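Local coordinates for protein oxalate biosynthetic component 1 (Burkholderia thailandensis, PDB 5IKY) that makes oxalate as a bifunctional enzyme, combining serine hydrolase and lyase activities in quorum sensing-dependent oxalogenesis, at residues A[989-994]-A[1050-1055]; A[1033-1038]-A[1077-1082]; A[1056-1061]-A[1072-1077]. All coordinates share one frame; numbering follows the deposited sequence.

Contact 1 of 3, residues A[989-994]-A[1050-1055]; sequences VVDVTA and VARLTG
V989, V990 and D991 pair with V1050, A1051 and R1052 as parallel neighbours in the mixed sheet of the alpha/beta-hydrolase domain, their strand segments only 11° from parallel. The ladder illustrates how one strand serves its neighbour through alternate residues: A1051 N donates to V989 O at 2.8 Å, D991 N to A1051 O at 2.7 Å, and L1053 N to D991 O at 3.1 Å. Beyond D991 the strands part, and a water bridges them, accepting from T993 N and donating to both D991 O and L1053 O.

The two faces of the pair differ in character. On one, the CG2 branch of V990 rests on A1051 CB at 4.0 Å. Further along, the CD1 methyl of L1053 approaches V992 CG2 to 3.7 Å, the two side chains crossing obliquely, and Y1034 and W1081 add to the apolar surroundings. The other face mixes V989 and V1050 with the polar pair D991 and R1052. D991 holds its CG anti to the backbone N (chi1 -180°), and its OD1 receives T993 OG1 on the syn side, at 3.0 Å, together with the hydroxyl of S976. R1052 points the same way as D991, alongside it, but the bends at chi2 and chi3 fold its chain; NH2 and NH1 reach Q1042 OE1 and Y1009 OH respectively. The long, weak salt bridge from NH1 to D991 OD2 is doubtful, since the place of that oxygen is uncertain, and the carboxylate and guanidinium planes stand 72° apart. S976 and T993 for D991, with Q1042 and Y1009 for R1052, would probably offset the buried charges. Against one guanidinium face lies a methyl of the same strand, V1050 CG1, 4.1 Å above the plane and over its centre.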
loop_
_atom_site.group_PDB
_atom_site.type_symbol
_atom_site.label_atom_id
_atom_site.label_comp_id
_atom_site.label_asym_id
_atom_site.label_seq_id
_atom_site.Cartn_x
_atom_site.Cartn_y
_atom_site.Cartn_z
ATOM N N VAL A 989 27.384 -10.354 7.962
ATOM C CA VAL A 989 26.826 -9.033 7.695
ATOM C C VAL A 989 25.660 -8.673 8.610
ATOM O O VAL A 989 24.815 -9.512 8.915
ATOM C CB VAL A 989 26.334 -8.921 6.229
ATOM C CG1 VAL A 989 26.062 -7.468 5.864
ATOM C CG2 VAL A 989 27.349 -9.529 5.268
ATOM N N VAL A 990 25.629 -7.420 9.051
ATOM C CA VAL A 990 24.424 -6.845 9.634
ATOM C C VAL A 990 23.756 -6.003 8.553
ATOM O O VAL A 990 24.313 -5.001 8.104
ATOM C CB VAL A 990 24.721 -5.984 10.874
ATOM C CG1 VAL A 990 23.477 -5.214 11.294
ATOM C CG2 VAL A 990 25.231 -6.852 12.014
ATOM N N ASP A 991 22.568 -6.416 8.131
ATOM C CA ASP A 991 21.926 -5.815 6.967
ATOM C C ASP A 991 20.732 -4.939 7.339
ATOM O O ASP A 991 19.742 -5.416 7.895
ATOM C CB ASP A 991 21.493 -6.915 5.990
ATOM C CG ASP A 991 20.819 -6.363 4.746
ATOM O OD1 ASP A 991 21.083 -5.200 4.374
ATOM O OD2 ASP A 991 20.026 -7.105 4.134
ATOM N N VAL A 992 20.833 -3.654 7.015
ATOM C CA VAL A 992 19.757 -2.705 7.274
ATOM C C VAL A 992 19.244 -2.099 5.969
ATOM O O VAL A 992 19.838 -1.162 5.435
ATOM C CB VAL A 992 20.217 -1.571 8.211
ATOM C CG1 VAL A 992 19.040 -0.675 8.574
ATOM C CG2 VAL A 992 20.873 -2.141 9.462
ATOM N N THR A 993 18.144 -2.638 5.455
ATOM C CA THR A 993 17.573 -2.145 4.206
ATOM C C THR A 993 16.105 -1.762 4.386
ATOM O O THR A 993 15.331 -2.496 5.002
ATOM C CB THR A 993 17.704 -3.190 3.079
ATOM O OG1 THR A 993 19.086 -3.518 2.890
ATOM C CG2 THR A 993 17.137 -2.651 1.774
ATOM N N ALA A 994 15.736 -0.604 3.849
ATOM C CA ALA A 994 14.389 -0.069 4.011
ATOM C C ALA A 994 13.436 -0.535 2.910
ATOM O O ALA A 994 13.846 -0.775 1.774
ATOM C CB ALA A 994 14.434 1.451 4.057
ATOM N N VAL A 1050 24.038 -13.615 8.893
ATOM C CA VAL A 1050 23.396 -12.409 8.384
ATOM C C VAL A 1050 22.285 -11.918 9.309
ATOM O O VAL A 1050 21.324 -12.639 9.581
ATOM C CB VAL A 1050 22.812 -12.634 6.977
ATOM C CG1 VAL A 1050 22.066 -11.392 6.508
ATOM C CG2 VAL A 1050 23.917 -13.002 5.996
ATOM N N ALA A 1051 22.428 -10.687 9.789
ATOM C CA ALA A 1051 21.409 -10.054 10.617
ATOM C C ALA A 1051 20.501 -9.181 9.763
ATOM O O ALA A 1051 20.830 -8.032 9.469
ATOM C CB ALA A 1051 22.053 -9.228 11.714
ATOM N N ARG A 1052 19.358 -9.729 9.370
ATOM C CA ARG A 1052 18.431 -9.022 8.494
ATOM C C ARG A 1052 17.381 -8.251 9.287
ATOM O O ARG A 1052 16.563 -8.847 9.987
ATOM C CB ARG A 1052 17.746 -10.011 7.547
ATOM C CG ARG A 1052 17.078 -9.369 6.343
ATOM C CD ARG A 1052 17.970 -9.446 5.117
ATOM N NE ARG A 1052 18.279 -10.827 4.757
ATOM C CZ ARG A 1052 19.000 -11.183 3.698
ATOM N NH1 ARG A 1052 19.494 -10.257 2.887
ATOM N NH2 ARG A 1052 19.229 -12.465 3.449
ATOM N N LEU A 1053 17.402 -6.926 9.178
ATOM C CA LEU A 1053 16.381 -6.100 9.816
ATOM C C LEU A 1053 15.140 -6.013 8.934
ATOM O O LEU A 1053 15.238 -5.738 7.735
ATOM C CB LEU A 1053 16.908 -4.692 10.111
ATOM C CG LEU A 1053 18.133 -4.504 11.009
ATOM C CD1 LEU A 1053 18.093 -3.127 11.655
ATOM C CD2 LEU A 1053 18.239 -5.592 12.064
ATOM N N THR A 1054 13.975 -6.244 9.529
ATOM C CA THR A 1054 12.718 -6.174 8.794
ATOM C C THR A 1054 11.832 -5.050 9.321
ATOM O O THR A 1054 11.905 -4.690 10.496
ATOM C CB THR A 1054 11.941 -7.504 8.865
ATOM O OG1 THR A 1054 11.583 -7.783 10.225
ATOM C CG2 THR A 1054 12.784 -8.647 8.320
ATOM N N GLY A 1055 11.001 -4.500 8.441
ATOM C CA GLY A 1055 10.080 -3.441 8.815
ATOM C C GLY A 1055 10.706 -2.064 8.749
ATOM O O GLY A 1055 10.066 -1.063 9.072
HETATM O O HOH W 1 17.541 -5.277 6.142
#

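Contact 2 of 3, residues A[1033-1038]-A[1077-1082]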
loop_
_atom_site.group_PDB
_atom_site.type_symbol
_atom_site.label_atom_id
_atom_site.label_comp_id
_atom_site.label_asym_id
_atom_site.label_seq_id
_atom_site.Cartn_x
_atom_site.Cartn_y
_atom_site.Cartn_z
ATOM N N ARG A 1033 12.381 7.354 14.042
ATOM C CA ARG A 1033 13.391 6.304 14.095
ATOM C C ARG A 1033 12.716 4.952 13.890
ATOM O O ARG A 1033 11.601 4.738 14.365
ATOM C CB ARG A 1033 14.141 6.320 15.430
ATOM C CG ARG A 1033 15.021 7.534 15.671
ATOM C CD ARG A 1033 15.695 7.421 17.031
ATOM N NE ARG A 1033 16.587 8.539 17.318
ATOM C CZ ARG A 1033 16.191 9.703 17.824
ATOM N NH1 ARG A 1033 14.909 9.906 18.098
ATOM N NH2 ARG A 1033 17.076 10.663 18.056
ATOM N N TYR A 1034 13.381 4.039 13.188
ATOM C CA TYR A 1034 12.805 2.714 12.970
ATOM C C TYR A 1034 13.182 1.748 14.098
ATOM O O TYR A 1034 13.854 0.743 13.874
ATOM C CB TYR A 1034 13.221 2.148 11.598
ATOM C CG TYR A 1034 14.700 2.226 11.259
ATOM C CD1 TYR A 1034 15.248 3.376 10.702
ATOM C CD2 TYR A 1034 15.539 1.137 11.460
ATOM C CE1 TYR A 1034 16.594 3.446 10.382
ATOM C CE2 TYR A 1034 16.882 1.197 11.143
ATOM C CZ TYR A 1034 17.405 2.355 10.606
ATOM O OH TYR A 1034 18.743 2.419 10.291
ATOM N N ASP A 1035 12.733 2.062 15.312
ATOM C CA ASP A 1035 12.943 1.188 16.464
ATOM C C ASP A 1035 12.152 -0.106 16.320
ATOM O O ASP A 1035 12.571 -1.160 16.801
ATOM C CB ASP A 1035 12.542 1.885 17.764
ATOM C CG ASP A 1035 12.866 3.364 17.766
ATOM O OD1 ASP A 1035 14.001 3.725 17.403
ATOM O OD2 ASP A 1035 11.994 4.168 18.158
ATOM N N HIS A 1036 11.016 -0.012 15.636
ATOM C CA HIS A 1036 10.109 -1.141 15.449
ATOM C C HIS A 1036 10.730 -2.275 14.638
ATOM O O HIS A 1036 10.188 -3.380 14.594
ATOM C CB HIS A 1036 8.828 -0.668 14.761
ATOM C CG HIS A 1036 9.066 -0.050 13.419
ATOM N ND1 HIS A 1036 9.418 1.273 13.261
ATOM C CD2 HIS A 1036 9.019 -0.577 12.172
ATOM C CE1 HIS A 1036 9.571 1.536 11.976
ATOM N NE2 HIS A 1036 9.334 0.430 11.293
ATOM N N ALA A 1037 11.856 -1.984 13.991
ATOM C CA ALA A 1037 12.549 -2.951 13.148
ATOM C C ALA A 1037 12.879 -4.238 13.902
ATOM O O ALA A 1037 13.319 -4.203 15.052
ATOM C CB ALA A 1037 13.816 -2.334 12.581
ATOM N N THR A 1038 12.656 -5.371 13.243
ATOM C CA THR A 1038 12.903 -6.673 13.849
ATOM C C THR A 1038 14.031 -7.406 13.134
ATOM O O THR A 1038 13.939 -7.678 11.937
ATOM C CB THR A 1038 11.641 -7.556 13.826
ATOM O OG1 THR A 1038 10.537 -6.837 14.390
ATOM C CG2 THR A 1038 11.871 -8.836 14.616
ATOM N N ALA A 1077 17.871 8.168 10.936
ATOM C CA ALA A 1077 16.706 7.506 11.515
ATOM C C ALA A 1077 17.086 6.230 12.262
ATOM O O ALA A 1077 16.217 5.483 12.710
ATOM C CB ALA A 1077 15.682 7.197 10.426
ATOM N N SER A 1078 18.387 5.987 12.396
ATOM C CA SER A 1078 18.876 4.809 13.104
ATOM C C SER A 1078 18.427 4.811 14.563
ATOM O O SER A 1078 18.601 5.803 15.273
ATOM C CB SER A 1078 20.401 4.726 13.023
ATOM O OG SER A 1078 20.887 3.579 13.698
ATOM N N PRO A 1079 17.842 3.690 15.009
ATOM C CA PRO A 1079 17.329 3.510 16.371
ATOM C C PRO A 1079 18.445 3.360 17.401
ATOM O O PRO A 1079 19.561 2.980 17.048
ATOM C CB PRO A 1079 16.507 2.225 16.264
ATOM C CG PRO A 1079 17.157 1.465 15.174
ATOM C CD PRO A 1079 17.628 2.490 14.182
ATOM N N LEU A 1080 18.131 3.649 18.661
ATOM C CA LEU A 1080 19.120 3.631 19.735
ATOM C C LEU A 1080 19.710 2.238 19.949
ATOM O O LEU A 1080 20.908 2.100 20.203
ATOM C CB LEU A 1080 18.494 4.144 21.037
ATOM C CG LEU A 1080 19.419 4.518 22.200
ATOM C CD1 LEU A 1080 18.808 5.648 23.015
ATOM C CD2 LEU A 1080 19.711 3.321 23.099
ATOM N N TRP A 1081 18.871 1.212 19.851
ATOM C CA TRP A 1081 19.320 -0.153 20.109
ATOM C C TRP A 1081 20.289 -0.641 19.036
ATOM O O TRP A 1081 21.153 -1.475 19.306
ATOM C CB TRP A 1081 18.125 -1.107 20.213
ATOM C CG TRP A 1081 17.250 -1.150 18.995
ATOM C CD1 TRP A 1081 16.174 -0.353 18.730
ATOM C CD2 TRP A 1081 17.366 -2.048 17.884
ATOM N NE1 TRP A 1081 15.616 -0.695 17.521
ATOM C CE2 TRP A 1081 16.330 -1.732 16.981
ATOM C CE3 TRP A 1081 18.248 -3.087 17.563
ATOM C CZ2 TRP A 1081 16.152 -2.415 15.779
ATOM C CZ3 TRP A 1081 18.068 -3.763 16.368
ATOM C CH2 TRP A 1081 17.028 -3.426 15.492
ATOM N N LEU A 1082 20.149 -0.111 17.824
ATOM C CA LEU A 1082 21.042 -0.475 16.729
ATOM C C LEU A 1082 22.434 0.113 16.936
ATOM O O LEU A 1082 23.441 -0.527 16.630
ATOM C CB LEU A 1082 20.468 -0.012 15.387
ATOM C CG LEU A 1082 21.330 -0.269 14.147
ATOM C CD1 LEU A 1082 21.680 -1.744 14.028
ATOM C CD2 LEU A 1082 20.623 0.220 12.889
#
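Y1034 N donates to A1077 O at 3.2 Å, where the type I turn from Y1034 to A1037 meets the start of helix 1080-1090, with P1079 at its N-cap position. The turn leads into 1038-1043, the edge strand of the hydrolase-domain sheet, and the helix lies against it. The same carbonyl oxygen also takes a CA-H contact from R1033 CA, and the Y1034 ring lies close beside it.

P1079 works as a wedge between two aromatic rings. Its CD sits over one face of the Y1034 ring, 3.6 Å from the centroid, in a CH-pi contact, while its CG lies over the rim of one face of W1081. The first torsion of Y1034 sets CG between the backbone N and the carbonyl carbon (chi1 48°). CD1 of the ring meets A1077 CB at 3.9 Å, and the hydroxyl bonds to the carbonyl of Y1074. W1081 takes a similar first torsion (chi1 59°), and its NE1 makes a weak, bent bond of 3.2 Å to D1035 O. A1037 CB borders the edge of the indole at CZ2, 4.0 Å away, and D1035 slides past P1079 in the opposite direction. At the exposed margin, the extended R1033 chain brings the edge of its guanidinium toward S1078 O.

Between these two segments, apolar and aromatic fit does most of the joining, and charge little.

Contact 3 of 3, residues A[1056-1061]-A[1072-1077]; sequences VFLLDD and RRYLAA
L1058 packs on Y1074 where the loop that leaves the sheet after strand 1049-1054 folds back over helix 1071-1076 of the alpha/beta-hydrolase domain. Here the contact is tight and buried. In a CH-pi contact, the CD1 methyl of L1058 stands over one face of the tyrosine ring, 3.7 Å from the centroid and 14° off the normal, the side chains crossing at about a right angle. The CD2 branch turns to the helix backbone instead, 3.9 Å from R1073 O, with A1077 CB just beyond at 4.3 Å. The Y1074 ring is fixed at its far end, where the hydroxyl bonds to D997 OD2 and to A994 N.

The other side is looser and nears solvent. R1073 runs extended from CG to NE alongside the loop, its CD 3.4 Å from L1059 O, and D1060 CA covers one guanidinium face near the rim. NE forms a salt bridge with D1067, and the exposed D1061 adds a weak one at NH1: its OD1 lies in the guanidinium plane, at the edge, 3.4 Å from R1073 NH1, with the carboxylate turned 65° from that plane.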
loop_
_atom_site.group_PDB
_atom_site.type_symbol
_atom_site.label_atom_id
_atom_site.label_comp_id
_atom_site.label_asym_id
_atom_site.label_seq_id
_atom_site.Cartn_x
_atom_site.Cartn_y
_atom_site.Cartn_z
ATOM N N VAL A 1056 11.966 -2.012 8.331
ATOM C CA VAL A 1056 12.672 -0.747 8.201
ATOM C C VAL A 1056 12.105 0.065 7.042
ATOM O O VAL A 1056 11.879 -0.464 5.954
ATOM C CB VAL A 1056 14.186 -0.958 7.982
ATOM C CG1 VAL A 1056 14.905 0.379 7.873
ATOM C CG2 VAL A 1056 14.778 -1.793 9.107
ATOM N N PHE A 1057 11.858 1.347 7.288
ATOM C CA PHE A 1057 11.503 2.271 6.220
ATOM C C PHE A 1057 11.986 3.671 6.579
ATOM O O PHE A 1057 12.263 3.959 7.742
ATOM C CB PHE A 1057 9.993 2.260 5.952
ATOM C CG PHE A 1057 9.162 2.773 7.095
ATOM C CD1 PHE A 1057 8.730 1.917 8.094
ATOM C CD2 PHE A 1057 8.794 4.109 7.157
ATOM C CE1 PHE A 1057 7.960 2.386 9.142
ATOM C CE2 PHE A 1057 8.026 4.583 8.203
ATOM C CZ PHE A 1057 7.609 3.721 9.197
ATOM N N LEU A 1058 12.099 4.534 5.576
ATOM C CA LEU A 1058 12.627 5.874 5.787
ATOM C C LEU A 1058 11.643 6.939 5.324
ATOM O O LEU A 1058 11.155 6.898 4.194
ATOM C CB LEU A 1058 13.960 6.045 5.053
ATOM C CG LEU A 1058 15.026 4.981 5.318
ATOM C CD1 LEU A 1058 16.283 5.272 4.512
ATOM C CD2 LEU A 1058 15.343 4.892 6.804
ATOM N N LEU A 1059 11.357 7.893 6.202
ATOM C CA LEU A 1059 10.471 8.998 5.863
ATOM C C LEU A 1059 11.239 10.102 5.149
ATOM O O LEU A 1059 12.419 10.324 5.421
ATOM C CB LEU A 1059 9.797 9.554 7.118
ATOM C CG LEU A 1059 8.745 8.662 7.783
ATOM C CD1 LEU A 1059 8.076 9.391 8.940
ATOM C CD2 LEU A 1059 7.712 8.194 6.766
ATOM N N ASP A 1060 10.568 10.788 4.228
ATOM C CA ASP A 1060 11.164 11.942 3.568
ATOM C C ASP A 1060 10.709 13.217 4.276
ATOM O O ASP A 1060 10.139 13.154 5.366
ATOM C CB ASP A 1060 10.801 11.970 2.077
ATOM C CG ASP A 1060 9.367 12.406 1.820
ATOM O OD1 ASP A 1060 8.527 12.284 2.732
ATOM O OD2 ASP A 1060 9.078 12.864 0.694
ATOM N N ASP A 1061 10.949 14.367 3.656
ATOM C CA ASP A 1061 10.603 15.645 4.271
ATOM C C ASP A 1061 9.091 15.849 4.380
ATOM O O ASP A 1061 8.619 16.586 5.247
ATOM C CB ASP A 1061 11.233 16.797 3.487
ATOM C CG ASP A 1061 12.749 16.731 3.474
ATOM O OD1 ASP A 1061 13.321 16.021 4.329
ATOM O OD2 ASP A 1061 13.368 17.391 2.612
ATOM N N ARG A 1072 22.259 9.214 4.460
ATOM C CA ARG A 1072 22.015 10.118 5.578
ATOM C C ARG A 1072 20.808 9.671 6.400
ATOM O O ARG A 1072 20.913 9.499 7.614
ATOM C CB ARG A 1072 21.811 11.550 5.078
ATOM N N ARG A 1073 19.669 9.478 5.737
ATOM C CA ARG A 1073 18.449 9.051 6.421
ATOM C C ARG A 1073 18.612 7.679 7.063
ATOM O O ARG A 1073 18.016 7.401 8.103
ATOM C CB ARG A 1073 17.261 9.024 5.458
ATOM C CG ARG A 1073 16.837 10.380 4.923
ATOM C CD ARG A 1073 15.543 10.262 4.130
ATOM N NE ARG A 1073 15.396 11.333 3.150
ATOM C CZ ARG A 1073 14.907 12.538 3.424
ATOM N NH1 ARG A 1073 14.524 12.835 4.658
ATOM N NH2 ARG A 1073 14.808 13.449 2.465
ATOM N N TYR A 1074 19.412 6.823 6.435
ATOM C CA TYR A 1074 19.683 5.498 6.980
ATOM C C TYR A 1074 20.361 5.604 8.339
ATOM O O TYR A 1074 20.061 4.840 9.256
ATOM C CB TYR A 1074 20.556 4.683 6.025
ATOM C CG TYR A 1074 19.783 3.721 5.157
ATOM C CD1 TYR A 1074 19.238 2.560 5.692
ATOM C CD2 TYR A 1074 19.608 3.962 3.800
ATOM C CE1 TYR A 1074 18.531 1.671 4.904
ATOM C CE2 TYR A 1074 18.904 3.077 3.002
ATOM C CZ TYR A 1074 18.367 1.933 3.561
ATOM O OH TYR A 1074 17.663 1.049 2.775
ATOM N N LEU A 1075 21.271 6.564 8.457
ATOM C CA LEU A 1075 22.006 6.775 9.697
ATOM C C LEU A 1075 21.243 7.687 10.655
ATOM O O LEU A 1075 21.284 7.496 11.870
ATOM C CB LEU A 1075 23.387 7.362 9.403
ATOM C CG LEU A 1075 24.320 6.477 8.576
ATOM C CD1 LEU A 1075 25.617 7.209 8.264
ATOM C CD2 LEU A 1075 24.599 5.168 9.301
ATOM N N ALA A 1076 20.545 8.675 10.103
ATOM C CA ALA A 1076 19.802 9.633 10.915
ATOM C C ALA A 1076 18.653 8.964 11.659
ATOM O O ALA A 1076 18.483 9.159 12.862
ATOM C CB ALA A 1076 19.276 10.772 10.051
ATOM N N ALA A 1077 17.871 8.168 10.936
ATOM C CA ALA A 1077 16.706 7.506 11.515
ATOM C C ALA A 1077 17.086 6.230 12.262
ATOM O O ALA A 1077 16.217 5.483 12.710
ATOM C CB ALA A 1077 15.682 7.197 10.426
#

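In the fold
All three contacts belong to the C-terminal alpha/beta-hydrolase region and crowd one end of its mixed sheet, their centres about 11 Å apart (1 and 2), about 14 Å (1 and 3) and about 10 Å (2 and 3). Along the chain contacts 1 and 2 interleave: strand 988-992, the turn before strand 1038-1043, then strand 1049-1054, and last 1077-1082. Contact 3 follows contact 1 directly, and helix 1071-1076 hands over to helix 1080-1090 at A1077, which contacts 2 and 3 share. H1036 NE2 to G1055 O and T1054 N to T1038 O tie contact 2 to contact 1, and A1037 CB packs on V1056 CG2. Sheet edge, turn and helices therefore form one connected, largely buried unit.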